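Local coordinates for protein tyrosyl-tRNA synthetase (Aeropyrum pernix, PDB 2CYA) that probably attaches tyrosine to its cognate tRNA in two steps, first activating the amino acid with ATP and then transferring it to the acceptor end, at residues Ala264-Lys269 and Arg314-Gly319. Sequence-based numbering, arbitrary orientation.
Sequences AYCPAK and RDYTDG
Tyr-316 reaches from the last turn of helix 309-317 into the loop 264-269, and its phenol carries the tight half of this contact. CG stands anti to the backbone N (chi1 -174°), and the ring beyond it ends nearer the loop than its CB does. There Tyr-316 OH donates a short hydrogen bond of 2.5 Å to Pro-267 O. It comes from well above the carbonyl plane, 58° out of it. The same carbonyl oxygen lies at the ring edge, near its plane. Cys-266 SG lies 3.3 Å from Tyr-316 OH and oblique to the ring, 5.2 Å from its centroid, a sulfur-aromatic contact, while Lys-269 N sits 3.4 Å from Tyr-316 CE2. A phenylalanine in place of Tyr-316 would probably keep much of the ring packing but leave Pro-267 O without its hydroxyl partner and Cys-266 SG without its nearest neighbour across the contact.

On the solvent side no hydrogen bond crosses between the segments; the exposed Lys-269 lays its methylenes against backbone atoms. Lys-269, with positive phi, brings CA to 3.3 Å from Tyr-316 O in a CA-H...O contact. Its extended chain passes over the backbone from Thr-317 to Gly-319, where the helix has ended, CG lying 3.0 Å from Thr-317 O and CE 3.4 Å from Gly-319 CA. Thr-317 turns its hydroxyl back to Glu-313 O within its own helix.

Far from the annotated substrate sites, the contact ties the end of helix 309-317 to the loop joining helices 254-262 and 275-284; Tyr-316 also packs on Leu-277 of helix 275-284 and on Pro-323 and Leu-326 of helix 323-346.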
ATOM      1  N   ALA A 264      -3.681 -42.340  -3.462  1.00 48.22           N
ATOM      2  CA  ALA A 264      -4.591 -41.305  -2.964  1.00 48.29           C
ATOM      3  C   ALA A 264      -5.615 -41.700  -1.897  1.00 48.18           C
ATOM      4  O   ALA A 264      -6.159 -42.799  -1.909  1.00 46.84           O
ATOM      5  CB  ALA A 264      -5.322 -40.659  -4.143  1.00 47.15           C
ATOM      6  N   TYR A 265      -5.885 -40.769  -0.988  1.00 48.63           N
ATOM      7  CA  TYR A 265      -6.877 -40.983   0.060  1.00 49.96           C
ATOM      8  C   TYR A 265      -8.211 -41.179  -0.653  1.00 49.95           C
ATOM      9  O   TYR A 265      -8.608 -40.341  -1.456  1.00 49.34           O
ATOM     10  CB  TYR A 265      -6.942 -39.756   0.964  1.00 51.65           C
ATOM     11  CG  TYR A 265      -7.940 -39.848   2.095  1.00 55.75           C
ATOM     12  CD1 TYR A 265      -7.839 -40.852   3.066  1.00 57.79           C
ATOM     13  CD2 TYR A 265      -8.958 -38.903   2.226  1.00 56.24           C
ATOM     14  CE1 TYR A 265      -8.724 -40.904   4.140  1.00 59.04           C
ATOM     15  CE2 TYR A 265      -9.845 -38.944   3.292  1.00 57.87           C
ATOM     16  CZ  TYR A 265      -9.724 -39.943   4.246  1.00 59.33           C
ATOM     17  OH  TYR A 265     -10.606 -39.981   5.297  1.00 60.64           O
ATOM     18  N   CYS A 266      -8.899 -42.282  -0.367  1.00 50.44           N
ATOM     19  CA  CYS A 266     -10.173 -42.574  -1.017  1.00 51.09           C
ATOM     20  C   CYS A 266     -11.043 -43.520  -0.167  1.00 53.24           C
ATOM     21  O   CYS A 266     -11.249 -44.684  -0.518  1.00 51.77           O
ATOM     22  CB  CYS A 266      -9.894 -43.184  -2.397  1.00 48.27           C
ATOM     23  SG  CYS A 266     -11.347 -43.458  -3.422  1.00 45.19           S
ATOM     24  N   PRO A 267     -11.580 -43.015   0.958  1.00 56.22           N
ATOM     25  CA  PRO A 267     -12.430 -43.777   1.884  1.00 57.90           C
ATOM     26  C   PRO A 267     -13.613 -44.439   1.196  1.00 58.86           C
ATOM     27  O   PRO A 267     -14.339 -43.793   0.447  1.00 59.88           O
ATOM     28  CB  PRO A 267     -12.891 -42.720   2.880  1.00 58.54           C
ATOM     29  CG  PRO A 267     -11.792 -41.729   2.859  1.00 59.52           C
ATOM     30  CD  PRO A 267     -11.491 -41.610   1.389  1.00 57.13           C
ATOM     31  N   ALA A 268     -13.814 -45.722   1.465  1.00 59.86           N
ATOM     32  CA  ALA A 268     -14.922 -46.454   0.863  1.00 60.97           C
ATOM     33  C   ALA A 268     -16.252 -45.777   1.175  1.00 61.28           C
ATOM     34  O   ALA A 268     -16.452 -45.274   2.278  1.00 61.60           O
ATOM     35  CB  ALA A 268     -14.933 -47.886   1.378  1.00 61.31           C
ATOM     36  N   LYS A 269     -17.151 -45.760   0.196  1.00 62.18           N
ATOM     37  CA  LYS A 269     -18.477 -45.160   0.352  1.00 63.66           C
ATOM     38  C   LYS A 269     -18.490 -43.695   0.814  1.00 63.94           C
ATOM     39  O   LYS A 269     -19.554 -43.080   0.893  1.00 64.88           O
ATOM     40  CB  LYS A 269     -19.317 -45.996   1.329  1.00 64.49           C
ATOM     41  CG  LYS A 269     -19.544 -47.450   0.920  1.00 66.10           C
ATOM     42  CD  LYS A 269     -20.441 -48.172   1.940  1.00 67.95           C
ATOM     43  CE  LYS A 269     -20.683 -49.636   1.562  1.00 69.29           C
ATOM     44  NZ  LYS A 269     -21.561 -50.366   2.542  1.00 69.76           N
ATOM     45  N   ARG A 314     -23.547 -42.397  -6.282  1.00 67.18           N
ATOM     46  CA  ARG A 314     -24.522 -43.287  -5.659  1.00 69.03           C
ATOM     47  C   ARG A 314     -23.883 -44.672  -5.585  1.00 68.58           C
ATOM     48  O   ARG A 314     -23.704 -45.223  -4.498  1.00 69.56           O
ATOM     49  CB  ARG A 314     -25.809 -43.326  -6.485  1.00 70.59           C
ATOM     50  CG  ARG A 314     -26.515 -41.983  -6.545  1.00 72.94           C
ATOM     51  CD  ARG A 314     -27.811 -42.066  -7.330  1.00 76.48           C
ATOM     52  NE  ARG A 314     -28.490 -40.774  -7.389  1.00 78.74           N
ATOM     53  CZ  ARG A 314     -29.672 -40.571  -7.965  1.00 80.68           C
ATOM     54  NH1 ARG A 314     -30.320 -41.580  -8.539  1.00 80.96           N
ATOM     55  NH2 ARG A 314     -30.213 -39.357  -7.963  1.00 81.38           N
ATOM     56  N   ASP A 315     -23.521 -45.216  -6.743  1.00 67.98           N
ATOM     57  CA  ASP A 315     -22.872 -46.522  -6.814  1.00 66.58           C
ATOM     58  C   ASP A 315     -21.667 -46.597  -5.878  1.00 66.19           C
ATOM     59  O   ASP A 315     -21.362 -47.661  -5.334  1.00 66.85           O
ATOM     60  CB  ASP A 315     -22.409 -46.803  -8.242  1.00 66.08           C
ATOM     61  CG  ASP A 315     -23.472 -47.481  -9.077  1.00 66.80           C
ATOM     62  OD1 ASP A 315     -24.643 -47.052  -9.015  1.00 67.65           O
ATOM     63  OD2 ASP A 315     -23.131 -48.439  -9.804  1.00 65.79           O
ATOM     64  N   TYR A 316     -20.974 -45.475  -5.693  1.00 64.63           N
ATOM     65  CA  TYR A 316     -19.815 -45.468  -4.812  1.00 62.80           C
ATOM     66  C   TYR A 316     -20.270 -45.520  -3.365  1.00 63.75           C
ATOM     67  O   TYR A 316     -19.662 -46.209  -2.543  1.00 63.82           O
ATOM     68  CB  TYR A 316     -18.957 -44.216  -5.018  1.00 59.29           C
ATOM     69  CG  TYR A 316     -17.671 -44.264  -4.222  1.00 54.11           C
ATOM     70  CD1 TYR A 316     -16.627 -45.099  -4.612  1.00 52.03           C
ATOM     71  CD2 TYR A 316     -17.513 -43.511  -3.060  1.00 52.79           C
ATOM     72  CE1 TYR A 316     -15.465 -45.186  -3.870  1.00 49.81           C
ATOM     73  CE2 TYR A 316     -16.344 -43.593  -2.305  1.00 50.25           C
ATOM     74  CZ  TYR A 316     -15.327 -44.435  -2.719  1.00 50.57           C
ATOM     75  OH  TYR A 316     -14.164 -44.543  -1.982  1.00 52.37           O
ATOM     76  N   THR A 317     -21.331 -44.781  -3.054  1.00 64.70           N
ATOM     77  CA  THR A 317     -21.862 -44.758  -1.698  1.00 66.99           C
ATOM     78  C   THR A 317     -22.432 -46.127  -1.333  1.00 68.18           C
ATOM     79  O   THR A 317     -22.184 -46.638  -0.242  1.00 67.98           O
ATOM     80  CB  THR A 317     -22.975 -43.707  -1.540  1.00 67.14           C
ATOM     81  OG1 THR A 317     -22.423 -42.396  -1.699  1.00 67.58           O
ATOM     82  CG2 THR A 317     -23.611 -43.815  -0.155  1.00 68.42           C
ATOM     83  N   ASP A 318     -23.191 -46.716  -2.255  1.00 69.12           N
ATOM     84  CA  ASP A 318     -23.789 -48.025  -2.028  1.00 71.01           C
ATOM     85  C   ASP A 318     -22.753 -49.140  -2.165  1.00 71.67           C
ATOM     86  O   ASP A 318     -23.070 -50.226  -2.650  1.00 72.22           O
ATOM     87  CB  ASP A 318     -24.933 -48.274  -3.020  1.00 71.03           C
ATOM     88  CG  ASP A 318     -25.971 -47.164  -3.009  1.00 72.33           C
ATOM     89  OD1 ASP A 318     -26.223 -46.589  -1.926  1.00 72.38           O
ATOM     90  OD2 ASP A 318     -26.543 -46.874  -4.082  1.00 72.31           O
ATOM     91  N   GLY A 319     -21.519 -48.858  -1.746  1.00 72.27           N
ATOM     92  CA  GLY A 319     -20.437 -49.832  -1.818  1.00 71.45           C
ATOM     93  C   GLY A 319     -20.338 -50.601  -3.124  1.00 71.51           C
ATOM     94  O   GLY A 319     -19.522 -51.515  -3.252  1.00 71.57           O
TER